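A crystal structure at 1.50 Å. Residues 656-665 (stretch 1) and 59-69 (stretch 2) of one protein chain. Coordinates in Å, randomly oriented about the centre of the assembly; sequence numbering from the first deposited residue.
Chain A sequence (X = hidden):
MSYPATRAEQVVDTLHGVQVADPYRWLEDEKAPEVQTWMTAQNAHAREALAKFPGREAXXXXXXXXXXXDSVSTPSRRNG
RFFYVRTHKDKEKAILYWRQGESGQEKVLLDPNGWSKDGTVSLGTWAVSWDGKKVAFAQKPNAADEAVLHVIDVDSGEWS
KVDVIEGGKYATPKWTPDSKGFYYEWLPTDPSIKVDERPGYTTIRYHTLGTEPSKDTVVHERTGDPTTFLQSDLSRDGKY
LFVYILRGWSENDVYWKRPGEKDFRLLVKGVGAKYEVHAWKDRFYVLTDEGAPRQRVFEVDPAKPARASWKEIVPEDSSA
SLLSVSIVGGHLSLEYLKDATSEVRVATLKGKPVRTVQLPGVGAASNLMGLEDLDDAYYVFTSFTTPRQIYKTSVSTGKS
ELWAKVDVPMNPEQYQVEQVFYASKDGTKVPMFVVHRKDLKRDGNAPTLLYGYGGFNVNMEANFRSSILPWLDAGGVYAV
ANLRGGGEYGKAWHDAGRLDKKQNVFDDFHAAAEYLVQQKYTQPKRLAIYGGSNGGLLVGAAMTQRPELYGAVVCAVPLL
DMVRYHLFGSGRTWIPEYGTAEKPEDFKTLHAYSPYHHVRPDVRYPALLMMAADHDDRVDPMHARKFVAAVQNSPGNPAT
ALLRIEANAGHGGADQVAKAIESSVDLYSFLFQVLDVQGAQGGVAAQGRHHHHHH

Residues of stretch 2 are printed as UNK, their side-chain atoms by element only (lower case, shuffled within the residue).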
ATOM      1  N   GLN A 656      -2.206  10.549 -12.754  1.00  9.87           N
ATOM      2  CA  GLN A 656      -2.506  11.042 -14.094  1.00 10.80           C
ATOM      3  C   GLN A 656      -2.276   9.867 -15.017  1.00  8.99           C
ATOM      4  O   GLN A 656      -1.128   9.406 -15.140  1.00  9.30           O
ATOM      5  CB  GLN A 656      -1.551  12.175 -14.503  1.00 13.93           C
ATOM      6  CG  GLN A 656      -1.831  13.531 -13.889  1.00 17.28           C
ATOM      7  CD  GLN A 656      -3.064  14.184 -14.489  1.00 17.77           C
ATOM      8  OE1 GLN A 656      -4.129  14.095 -13.916  1.00 23.41           O
ATOM      9  NE2 GLN A 656      -2.919  14.841 -15.644  1.00 22.64           N
ATOM     10  N   VAL A 657      -3.310   9.408 -15.717  1.00  9.01           N
ATOM     11  CA  VAL A 657      -3.172   8.244 -16.576  1.00  8.19           C
ATOM     12  C   VAL A 657      -2.084   8.443 -17.615  1.00  8.49           C
ATOM     13  O   VAL A 657      -1.284   7.526 -17.879  1.00  8.09           O
ATOM     14  CB  VAL A 657      -4.492   7.867 -17.272  1.00  8.80           C
ATOM     15  CG1 VAL A 657      -4.276   6.671 -18.213  1.00  8.93           C
ATOM     16  CG2 VAL A 657      -5.533   7.493 -16.248  1.00 10.74           C
ATOM     17  N   ALA A 658      -2.049   9.610 -18.241  1.00  7.25           N
ATOM     18  CA  ALA A 658      -0.996   9.859 -19.237  1.00  9.32           C
ATOM     19  C   ALA A 658       0.412   9.660 -18.698  1.00  8.11           C
ATOM     20  O   ALA A 658       1.303   9.184 -19.433  1.00  9.81           O
ATOM     21  CB  ALA A 658      -1.132  11.277 -19.826  1.00  8.74           C
ATOM     22  N   LYS A 659       0.646  10.056 -17.452  1.00  7.41           N
ATOM     23  CA  LYS A 659       1.961   9.872 -16.833  1.00  9.75           C
ATOM     24  C   LYS A 659       2.235   8.417 -16.479  1.00  9.23           C
ATOM     25  O   LYS A 659       3.373   7.938 -16.581  1.00  9.03           O
ATOM     26  CB  LYS A 659       2.109  10.780 -15.615  1.00 13.04           C
ATOM     27  CG  LYS A 659       2.126  12.292 -15.966  1.00 17.51           C
ATOM     28  CD  LYS A 659       3.096  12.700 -17.081  1.00 21.58           C
ATOM     29  CE  LYS A 659       3.107  14.209 -17.274  1.00 23.41           C
ATOM     30  NZ  LYS A 659       1.768  14.761 -17.665  1.00 26.72           N
ATOM     31  N   ALA A 660       1.213   7.671 -16.112  1.00  9.13           N
ATOM     32  CA  ALA A 660       1.346   6.227 -15.898  1.00  7.99           C
ATOM     33  C   ALA A 660       1.740   5.523 -17.189  1.00  9.15           C
ATOM     34  O   ALA A 660       2.568   4.616 -17.161  1.00  9.40           O
ATOM     35  CB  ALA A 660       0.051   5.663 -15.322  1.00  9.55           C
ATOM     36  N   ILE A 661       1.166   5.948 -18.317  1.00  8.28           N
ATOM     37  CA  ILE A 661       1.532   5.390 -19.619  1.00  7.41           C
ATOM     38  C   ILE A 661       3.010   5.638 -19.839  1.00  7.49           C
ATOM     39  O   ILE A 661       3.740   4.709 -20.193  1.00  8.35           O
ATOM     40  CB  ILE A 661       0.679   5.983 -20.759  1.00  7.44           C
ATOM     41  CG1 ILE A 661      -0.756   5.511 -20.631  1.00  8.94           C
ATOM     42  CG2 ILE A 661       1.240   5.558 -22.119  1.00  8.76           C
ATOM     43  CD1 ILE A 661      -1.781   6.288 -21.460  1.00  9.48           C
ATOM     44  N   GLU A 662       3.460   6.891 -19.650  1.00  8.79           N
ATOM     45  CA  GLU A 662       4.877   7.221 -19.862  1.00  9.38           C
ATOM     46  C   GLU A 662       5.796   6.396 -18.963  1.00 10.25           C
ATOM     47  O   GLU A 662       6.861   5.953 -19.392  1.00 10.30           O
ATOM     48  CB  GLU A 662       5.121   8.718 -19.667  1.00 11.86           C
ATOM     49  CG  GLU A 662       4.583   9.573 -20.798  1.00 15.20           C
ATOM     50  CD  GLU A 662       4.897  11.042 -20.596  1.00 18.97           C
ATOM     51  OE1 GLU A 662       6.097  11.386 -20.571  1.00 25.56           O
ATOM     52  OE2 GLU A 662       3.970  11.864 -20.461  1.00 26.23           O
ATOM     53  N   SER A 663       5.381   6.150 -17.722  1.00  9.89           N
ATOM     54  CA  SER A 663       6.242   5.435 -16.794  1.00 10.33           C
ATOM     55  C   SER A 663       6.359   3.979 -17.229  1.00 10.04           C
ATOM     56  O   SER A 663       7.451   3.410 -17.172  1.00  9.47           O
ATOM     57  CB  SER A 663       5.700   5.531 -15.368  1.00 13.82           C
ATOM     58  OG  SER A 663       5.824   6.865 -14.926  1.00 23.51           O
ATOM     59  N   SER A 664       5.256   3.382 -17.683  1.00  9.02           N
ATOM     60  CA  SER A 664       5.271   2.002 -18.121  1.00  8.38           C
ATOM     61  C   SER A 664       6.068   1.855 -19.404  1.00  9.03           C
ATOM     62  O   SER A 664       6.761   0.869 -19.548  1.00  9.38           O
ATOM     63  CB  SER A 664       3.842   1.458 -18.299  1.00  8.88           C
ATOM     64  OG  SER A 664       3.223   1.323 -17.022  1.00 11.80           O
ATOM     65  N   VAL A 665       5.949   2.802 -20.339  1.00  7.29           N
ATOM     66  CA  VAL A 665       6.746   2.769 -21.550  1.00  8.65           C
ATOM     67  C   VAL A 665       8.240   2.757 -21.159  1.00  8.49           C
ATOM     68  O   VAL A 665       9.039   2.001 -21.702  1.00  8.47           O
ATOM     69  CB  VAL A 665       6.424   3.954 -22.514  1.00  9.20           C
ATOM     70  CG1 VAL A 665       7.403   3.982 -23.676  1.00  9.47           C
ATOM     71  CG2 VAL A 665       4.967   3.872 -23.025  1.00  9.22           C
ATOM     72  N   UNK A  59       4.540   0.252 -27.475  1.00 14.14           N
ATOM     73  CA  UNK A  59       4.177   0.133 -26.057  1.00 14.06           C
ATOM     74  C   UNK A  59       3.217   1.270 -25.703  1.00 12.68           C
ATOM     75  O   UNK A  59       2.192   1.036 -25.078  1.00 11.32           O
ATOM     76  c   UNK A  59       5.491  -2.175 -24.224  1.00 16.79           C
ATOM     77  c   UNK A  59       5.394   0.189 -25.123  1.00 14.65           C
ATOM     78  c   UNK A  59       6.237  -1.079 -24.938  1.00 15.81           C
ATOM     79  c   UNK A  59       7.483  -0.700 -24.169  1.00 15.68           C
ATOM     80  N   UNK A  60       3.531   2.491 -26.125  1.00 10.30           N
ATOM     81  CA  UNK A  60       2.684   3.628 -25.770  1.00 10.06           C
ATOM     82  C   UNK A  60       1.276   3.471 -26.327  1.00 10.30           C
ATOM     83  O   UNK A  60       0.312   3.743 -25.623  1.00 10.18           O
ATOM     84  c   UNK A  60       3.271   4.932 -26.232  1.00  9.57           C
ATOM     85  N   UNK A  61       1.152   2.988 -27.565  1.00 10.70           N
ATOM     86  CA  UNK A  61      -0.179   2.846 -28.160  1.00 10.90           C
ATOM     87  C   UNK A  61      -0.945   1.781 -27.388  1.00  9.05           C
ATOM     88  O   UNK A  61      -2.143   1.908 -27.162  1.00 10.21           O
ATOM     89  c   UNK A  61      -0.106   2.480 -29.646  1.00 11.59           C
ATOM     90  N   UNK A  62      -0.250   0.720 -26.982  1.00 10.03           N
ATOM     91  CA  UNK A  62      -0.914  -0.392 -26.328  1.00  9.89           C
ATOM     92  C   UNK A  62      -1.341   0.001 -24.905  1.00 10.46           C
ATOM     93  O   UNK A  62      -2.459  -0.314 -24.471  1.00 10.52           O
ATOM     94  c   UNK A  62      -0.616  -2.883 -25.696  1.00 12.11           C
ATOM     95  n   UNK A  62      -4.660  -4.170 -26.159  1.00 14.35           N
ATOM     96  c   UNK A  62      -1.959  -3.306 -26.311  1.00 13.23           C
ATOM     97  c   UNK A  62      -3.696  -4.953 -25.693  1.00 14.12           C
ATOM     98  n   UNK A  62      -2.418  -4.578 -25.758  1.00 12.93           N
ATOM     99  c   UNK A  62       0.006  -1.622 -26.304  1.00 11.98           C
ATOM    100  n   UNK A  62      -4.004  -6.129 -25.158  1.00 14.85           N
ATOM    101  N   UNK A  63      -0.460   0.695 -24.193  1.00 10.39           N
ATOM    102  CA  UNK A  63      -0.789   1.158 -22.841  1.00  9.75           C
ATOM    103  C   UNK A  63      -1.912   2.200 -22.881  1.00 10.46           C
ATOM    104  O   UNK A  63      -2.723   2.270 -21.968  1.00 12.15           O
ATOM    105  c   UNK A  63       3.284  -1.304 -20.921  1.00 11.37           C
ATOM    106  c   UNK A  63       1.435   0.636 -21.698  1.00  9.41           C
ATOM    107  c   UNK A  63       1.021  -0.555 -21.136  1.00 11.60           C
ATOM    108  c   UNK A  63       2.784   0.845 -21.874  1.00 10.55           C
ATOM    109  c   UNK A  63       1.948  -1.519 -20.728  1.00 11.95           C
ATOM    110  c   UNK A  63       0.439   1.694 -22.106  1.00  9.18           C
ATOM    111  c   UNK A  63       3.719  -0.130 -21.479  1.00 12.57           C
ATOM    112  N   UNK A  64      -2.005   2.987 -23.950  1.00 10.41           N
ATOM    113  CA  UNK A  64      -3.129   3.912 -24.078  1.00 12.40           C
ATOM    114  C   UNK A  64      -4.462   3.153 -24.216  1.00 11.82           C
ATOM    115  O   UNK A  64      -5.461   3.516 -23.603  1.00 14.24           O
ATOM    116  c   UNK A  64      -3.461   7.067 -26.309  1.00 22.53           C
ATOM    117  c   UNK A  64      -3.797   6.081 -25.200  1.00 19.99           C
ATOM    118  c   UNK A  64      -4.565   8.114 -26.458  1.00 24.57           C
ATOM    119  n   UNK A  64      -5.754   7.535 -27.135  1.00 28.25           N
ATOM    120  c   UNK A  64      -2.895   4.877 -25.247  1.00 14.65           C
ATOM    121  N   UNK A  65      -4.459   2.065 -24.978  1.00 11.05           N
ATOM    122  CA  UNK A  65      -5.624   1.217 -25.157  1.00 12.78           C
ATOM    123  C   UNK A  65      -6.027   0.536 -23.838  1.00 12.95           C
ATOM    124  O   UNK A  65      -7.213   0.306 -23.574  1.00 14.45           O
ATOM    125  o   UNK A  65      -6.906  -2.164 -28.503  1.00 27.78           O
ATOM    126  o   UNK A  65      -4.738  -1.829 -28.144  1.00 24.48           O
ATOM    127  c   UNK A  65      -6.321  -0.872 -26.571  1.00 22.04           C
ATOM    128  c   UNK A  65      -5.307   0.198 -26.263  1.00 16.68           C
ATOM    129  c   UNK A  65      -5.962  -1.675 -27.828  1.00 22.41           C
ATOM    130  N   UNK A  66      -5.043   0.243 -22.993  1.00 10.94           N
ATOM    131  CA  UNK A  66      -5.278  -0.538 -21.779  1.00 11.10           C
ATOM    132  C   UNK A  66      -5.547   0.300 -20.545  1.00 10.51           C
ATOM    133  O   UNK A  66      -6.346  -0.095 -19.694  1.00 12.94           O
ATOM    134  c   UNK A  66      -3.833  -2.583 -22.449  1.00 10.31           C
ATOM    135  c   UNK A  66      -4.974  -3.595 -22.348  1.00 11.51           C
ATOM    136  c   UNK A  66      -4.064  -1.427 -21.484  1.00 10.45           C
ATOM    137  c   UNK A  66      -2.492  -3.208 -22.191  1.00  9.21           C
ATOM    138  N   UNK A  67      -4.860   1.427 -20.390  1.00  9.42           N
ATOM    139  CA  UNK A  67      -4.893   2.174 -19.115  1.00  9.99           C
ATOM    140  C   UNK A  67      -6.080   3.117 -18.982  1.00 11.21           C
ATOM    141  O   UNK A  67      -6.457   3.479 -17.863  1.00 11.30           O
ATOM    142  c   UNK A  67      -1.255   2.844 -18.183  1.00  8.87           C
ATOM    143  c   UNK A  67      -0.084   0.772 -17.860  1.00 10.55           C
ATOM    144  c   UNK A  67      -3.611   2.985 -18.886  1.00  9.89           C
ATOM    145  c   UNK A  67      -2.407   2.181 -18.521  1.00 10.08           C
ATOM    146  c   UNK A  67      -0.089   2.158 -17.839  1.00 10.44           C
ATOM    147  c   UNK A  67      -2.393   0.790 -18.554  1.00 11.33           C
ATOM    148  c   UNK A  67      -1.232   0.087 -18.188  1.00 10.95           C
ATOM    149  N   UNK A  68      -6.633   3.588 -20.099  1.00  9.16           N
ATOM    150  CA  UNK A  68      -7.860   4.392 -20.036  1.00  9.93           C
ATOM    151  C   UNK A  68      -9.010   3.411 -20.053  1.00 11.16           C
ATOM    152  O   UNK A  68      -9.164   2.652 -21.005  1.00 13.65           O
ATOM    153  c   UNK A  68      -6.348   8.676 -20.182  1.00 10.79           C
ATOM    154  c   UNK A  68      -5.821   6.578 -21.908  1.00  8.68           C
ATOM    155  c   UNK A  68      -7.227   7.589 -20.256  1.00  9.22           C
ATOM    156  o   UNK A  68      -4.256   9.734 -20.905  1.00 12.82           O
ATOM    157  c   UNK A  68      -5.172   8.685 -20.975  1.00  9.72           C
ATOM    158  c   UNK A  68      -7.944   5.359 -21.207  1.00  9.40           C
ATOM    159  c   UNK A  68      -4.941   7.627 -21.841  1.00  8.95           C
ATOM    160  c   UNK A  68      -6.983   6.527 -21.115  1.00  8.59           C
ATOM    161  N   UNK A  69      -9.778   3.365 -18.971  1.00 12.07           N
ATOM    162  CA  UNK A  69     -10.881   2.420 -18.865  1.00 12.86           C
ATOM    163  C   UNK A  69     -12.153   3.109 -18.399  1.00 14.14           C
ATOM    164  O   UNK A  69     -12.129   4.229 -17.865  1.00 14.47           O
ATOM    165  c   UNK A  69     -10.590   1.302 -17.847  1.00 16.19           C
ATOM    166  c   UNK A  69      -9.202   0.727 -18.015  1.00 17.77           C
ATOM    167  o   UNK A  69     -10.610   1.850 -16.533  1.00 17.86           O
TER

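Position 59 carries four carbons, forked at the second, and its CB points toward stretch 1, lying 4.3 Å from Val-665 CG2. A fork one carbon beyond CB makes it Leu-59; its CD1 comes 4.0 Å from Val-665 O. Position 60 has a single carbon, and that short side chain leaves the backbone open: Val-665 CG2 rests 3.6 Å from the CA of position 60 and 3.8 Å from its CB. It is Ala-60. Position 61 also has one carbon, directed away from stretch 1, and is Ala-61.

At position 62, three carbons lead to a nitrogen and then a carbon bearing two more nitrogens, a guanidinium group out of reach of stretch 1: Arg-62. Position 63 has one carbon and a six-carbon ring without oxygen. Ser-664 CB sits over one face of this ring, 3.8 Å from its centroid in a CH-pi contact, while Ile-661 CG2 packs 3.9 Å from the CB of position 63. It is Phe-63.

Position 64 is four carbons in a row ending in nitrogen. The chain's end leads away, but Ile-661 CD1 uses its base, 3.8 Å from the CA of position 64. This is Lys-64. Position 65 shows three carbons, the third carrying two oxygens, and points away from the contact: Glu-65. It forms a salt bridge one turn back, Arg-62 NH1 to Glu-65 OE1 at 3.1 Å, whose hydrogen bond is weak. Position 66, four carbons forked at the second, is buried without touching stretch 1; it is Leu-66.

Position 67 again has one carbon and a plain six-carbon ring, a knob among Val-657, Ala-660, Ile-661 and Ser-664. It is Phe-67, with Ser-664 OG 3.5 Å from Phe-67 CZ at the ring edge. Position 68 has one carbon, then a ring of six carbons bearing one oxygen; Val-657 CG1 lies over the ring face, 3.5 Å from the centroid, and Ile-661 CD1 also reaches the ring. This is Tyr-68, the first residue to leave helical geometry; Ile-661 CD1 is 3.5 Å from Tyr-68 CE2. Its hydroxyl is hydrogen-bonded elsewhere in the structure. Position 69 has one carbon carrying an oxygen and a carbon, beyond reach: Thr-69.

The rule here is reciprocal packing. The helices run at 139° with axes 9.3 Å apart, and register pairs Val-657 with Phe-67, Ile-661 with Phe-63 and Val-665 with Leu-59. Phe-67 enters one helix; Ile-661 answers among Ala-60, Phe-63, Lys-64 and Phe-67. No hydrogen bond crosses, so apolar and CH-pi contacts define this interface, burying 541 Å².

Stretch 2, residues 59-69: LAARFKELFYT
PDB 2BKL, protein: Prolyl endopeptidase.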